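GRMZM2G135359 pseudokinase (Zea mays, PDB 6CPY) is a membrane receptor-like pseudokinase whose kinase-fold domain, the part contained in this chain, may bind ATP, although true catalytic activity is doubtful. Local coordinates at residues N94-N105 with A186-W194. Numbering follows the deposited sequence.
Sequences NLSKVSHKNFMN and AKVSDLEFW
Phe103 pairs with Val188 in a single backbone bridge: Val188 N donates to Asn102 O (2.9 Å) and Met104 N to Val188 O (2.8 Å). Asn102 extends the pairing with its side chain, ND2 meeting Ala186 O at 3.0 Å in the carbonyl plane, on a lone pair, and almost straight (171°). This is the densely packed part. Val188 O sits obliquely to the Phe103 ring, 3.1 Å from Phe103 CD1, and the ring turns its edge to Asp190 CB; Met104 SD packs against Ser189 CB and Leu191 CD2, with Phe122 of strand 117-123 touching both Met104 and Leu191. A water accepts from Asp190 N and donates to Met104 O where the backbones part. In kinase terms, the turn between helix 82-96 and strand 106-112 is the αC-β4 loop, docked on the strand leading into Asp190-Leu191-Glu192, which stands in place of the DFG motif. On the more exposed side, beside Lys101, Lys187 bends at its last torsion (chi4 -74°) to bring NZ to Lys101 O (2.9 Å) and Phe103 O (3.0 Å), and to a salt bridge with Glu123. A methionine in its place would probably leave both carbonyls without this donor and Glu123 without its charge mate. Farther along, contact thins: Asn94 CB merely meets Trp194 CH2 at 3.6 Å, while Trp194 NE1 donates to the syn lone pair of Asp190 OD2; the other carboxylate oxygen, OD1, is salt-bridged to Arg171.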
# COMPACT_ATOMS: atom_id res chain seq x y z
N ASN A 94 -6.22 -1.19 -14.20
CA ASN A 94 -4.87 -1.57 -13.77
C ASN A 94 -4.84 -2.38 -12.46
O ASN A 94 -4.14 -3.38 -12.39
CB ASN A 94 -3.98 -0.33 -13.68
CG ASN A 94 -3.60 0.20 -15.06
OD1 ASN A 94 -3.67 1.39 -15.32
ND2 ASN A 94 -3.20 -0.71 -15.95
N LEU A 95 -5.63 -1.99 -11.46
CA LEU A 95 -5.71 -2.80 -10.23
C LEU A 95 -6.44 -4.12 -10.42
O LEU A 95 -6.21 -5.06 -9.66
CB LEU A 95 -6.34 -1.99 -9.08
CG LEU A 95 -5.55 -0.75 -8.67
CD1 LEU A 95 -6.18 -0.08 -7.46
CD2 LEU A 95 -4.09 -1.08 -8.40
N SER A 96 -7.30 -4.23 -11.43
CA SER A 96 -7.96 -5.51 -11.70
C SER A 96 -6.96 -6.62 -12.06
O SER A 96 -7.26 -7.80 -11.91
CB SER A 96 -8.99 -5.37 -12.82
OG SER A 96 -8.35 -5.19 -14.07
N LYS A 97 -5.77 -6.25 -12.53
CA LYS A 97 -4.72 -7.22 -12.88
C LYS A 97 -3.80 -7.58 -11.70
O LYS A 97 -2.86 -8.36 -11.87
CB LYS A 97 -3.86 -6.69 -14.04
CG LYS A 97 -4.63 -6.34 -15.31
CD LYS A 97 -5.65 -7.40 -15.73
CE LYS A 97 -5.04 -8.78 -15.98
NZ LYS A 97 -4.40 -8.91 -17.32
N VAL A 98 -4.07 -7.02 -10.52
CA VAL A 98 -3.34 -7.40 -9.31
C VAL A 98 -4.27 -8.22 -8.42
O VAL A 98 -5.40 -7.82 -8.11
CB VAL A 98 -2.83 -6.18 -8.54
CG1 VAL A 98 -1.94 -6.61 -7.37
CG2 VAL A 98 -2.08 -5.23 -9.46
N SER A 99 -3.78 -9.39 -8.02
CA SER A 99 -4.44 -10.19 -7.02
C SER A 99 -3.34 -10.82 -6.17
O SER A 99 -3.08 -12.02 -6.27
CB SER A 99 -5.31 -11.27 -7.65
OG SER A 99 -5.90 -12.06 -6.63
N HIS A 100 -2.69 -10.01 -5.34
CA HIS A 100 -1.58 -10.53 -4.53
C HIS A 100 -1.98 -10.60 -3.07
O HIS A 100 -2.68 -9.71 -2.56
CB HIS A 100 -0.32 -9.69 -4.72
CG HIS A 100 0.93 -10.39 -4.28
ND1 HIS A 100 1.33 -10.43 -2.96
CD2 HIS A 100 1.84 -11.10 -4.98
CE1 HIS A 100 2.45 -11.13 -2.87
NE2 HIS A 100 2.78 -11.56 -4.08
N LYS A 101 -1.53 -11.66 -2.40
CA LYS A 101 -1.79 -11.85 -0.98
C LYS A 101 -1.38 -10.63 -0.14
O LYS A 101 -2.00 -10.34 0.88
CB LYS A 101 -1.06 -13.10 -0.49
CG LYS A 101 -1.35 -13.52 0.93
CD LYS A 101 -0.30 -14.49 1.43
CE LYS A 101 -0.30 -15.78 0.63
NZ LYS A 101 0.60 -16.80 1.24
N ASN A 102 -0.34 -9.93 -0.56
CA ASN A 102 0.21 -8.79 0.17
C ASN A 102 -0.16 -7.45 -0.45
O ASN A 102 0.48 -6.42 -0.18
CB ASN A 102 1.74 -8.92 0.31
CG ASN A 102 2.13 -10.14 1.11
OD1 ASN A 102 2.71 -11.09 0.58
ND2 ASN A 102 1.77 -10.14 2.40
N PHE A 103 -1.25 -7.44 -1.24
CA PHE A 103 -1.82 -6.21 -1.75
C PHE A 103 -3.25 -6.08 -1.19
O PHE A 103 -3.92 -7.09 -0.96
CB PHE A 103 -1.85 -6.22 -3.28
CG PHE A 103 -2.28 -4.91 -3.88
CD1 PHE A 103 -1.49 -3.78 -3.72
CD2 PHE A 103 -3.47 -4.79 -4.59
CE1 PHE A 103 -1.87 -2.56 -4.24
CE2 PHE A 103 -3.85 -3.57 -5.12
CZ PHE A 103 -3.06 -2.46 -4.94
N MET A 104 -3.68 -4.85 -0.95
CA MET A 104 -5.06 -4.56 -0.58
C MET A 104 -5.90 -4.56 -1.86
O MET A 104 -6.07 -3.53 -2.51
CB MET A 104 -5.13 -3.23 0.16
CG MET A 104 -6.53 -2.81 0.58
SD MET A 104 -6.50 -1.52 1.86
CE MET A 104 -6.01 -2.53 3.23
N ASN A 105 -6.39 -5.75 -2.22
CA ASN A 105 -6.94 -6.02 -3.54
C ASN A 105 -8.28 -5.32 -3.79
O ASN A 105 -9.10 -5.15 -2.87
CB ASN A 105 -7.07 -7.52 -3.78
CG ASN A 105 -5.72 -8.22 -3.76
OD1 ASN A 105 -4.88 -7.96 -4.59
ND2 ASN A 105 -5.53 -9.10 -2.80
N ALA A 186 1.33 -8.03 5.90
CA ALA A 186 1.30 -6.76 5.19
C ALA A 186 0.31 -6.78 4.03
O ALA A 186 0.24 -7.76 3.30
CB ALA A 186 2.68 -6.43 4.64
N LYS A 187 -0.43 -5.69 3.88
CA LYS A 187 -1.15 -5.38 2.65
C LYS A 187 -0.83 -3.96 2.19
O LYS A 187 -1.27 -2.97 2.79
CB LYS A 187 -2.66 -5.61 2.81
CG LYS A 187 -3.06 -7.06 2.57
CD LYS A 187 -4.57 -7.27 2.52
CE LYS A 187 -4.92 -8.73 2.34
NZ LYS A 187 -4.66 -9.24 0.97
N VAL A 188 -0.01 -3.87 1.14
CA VAL A 188 0.31 -2.59 0.53
C VAL A 188 -0.95 -2.10 -0.18
O VAL A 188 -1.65 -2.90 -0.80
CB VAL A 188 1.45 -2.71 -0.48
CG1 VAL A 188 1.76 -1.35 -1.11
CG2 VAL A 188 2.70 -3.29 0.18
N SER A 189 -1.23 -0.81 -0.07
CA SER A 189 -2.48 -0.27 -0.63
C SER A 189 -2.27 0.82 -1.66
O SER A 189 -1.21 1.45 -1.73
CB SER A 189 -3.37 0.26 0.48
OG SER A 189 -2.85 1.45 1.04
N ASP A 190 -3.32 1.04 -2.45
CA ASP A 190 -3.38 2.17 -3.34
C ASP A 190 -4.82 2.70 -3.32
O ASP A 190 -5.63 2.34 -4.19
CB ASP A 190 -2.97 1.77 -4.74
CG ASP A 190 -3.06 2.92 -5.73
OD1 ASP A 190 -3.12 4.10 -5.34
OD2 ASP A 190 -3.09 2.62 -6.93
N LEU A 191 -5.10 3.53 -2.34
CA LEU A 191 -6.46 4.01 -2.07
C LEU A 191 -6.78 5.36 -2.71
O LEU A 191 -7.95 5.70 -2.90
CB LEU A 191 -6.67 4.08 -0.56
CG LEU A 191 -6.53 2.72 0.14
CD1 LEU A 191 -6.52 2.90 1.64
CD2 LEU A 191 -7.63 1.76 -0.28
N GLU A 192 -5.75 6.13 -3.03
CA GLU A 192 -5.92 7.47 -3.56
C GLU A 192 -6.35 7.39 -5.01
O GLU A 192 -5.84 6.59 -5.77
CB GLU A 192 -4.60 8.25 -3.47
CG GLU A 192 -4.15 8.55 -2.05
CD GLU A 192 -4.45 9.97 -1.61
OE1 GLU A 192 -5.55 10.48 -1.92
OE2 GLU A 192 -3.59 10.57 -0.93
N PHE A 193 -7.30 8.23 -5.39
CA PHE A 193 -7.73 8.28 -6.77
C PHE A 193 -6.58 8.87 -7.60
O PHE A 193 -5.90 9.80 -7.15
CB PHE A 193 -9.01 9.10 -6.92
CG PHE A 193 -10.23 8.40 -6.39
CD1 PHE A 193 -10.44 8.26 -5.03
CD2 PHE A 193 -11.18 7.88 -7.26
CE1 PHE A 193 -11.57 7.60 -4.54
CE2 PHE A 193 -12.31 7.22 -6.78
CZ PHE A 193 -12.49 7.08 -5.42
N TRP A 194 -6.34 8.29 -8.77
CA TRP A 194 -5.20 8.69 -9.63
C TRP A 194 -5.42 10.07 -10.26
O TRP A 194 -5.68 10.17 -11.47
CB TRP A 194 -4.98 7.65 -10.74
CG TRP A 194 -4.45 6.31 -10.28
CD1 TRP A 194 -4.32 5.86 -8.99
CD2 TRP A 194 -4.02 5.23 -11.12
NE1 TRP A 194 -3.82 4.58 -8.98
CE2 TRP A 194 -3.62 4.17 -10.28
CE3 TRP A 194 -3.91 5.07 -12.51
CZ2 TRP A 194 -3.14 2.96 -10.78
CZ3 TRP A 194 -3.43 3.87 -13.01
CH2 TRP A 194 -3.05 2.83 -12.15
O HOH W 1 -5.54 -0.84 -2.27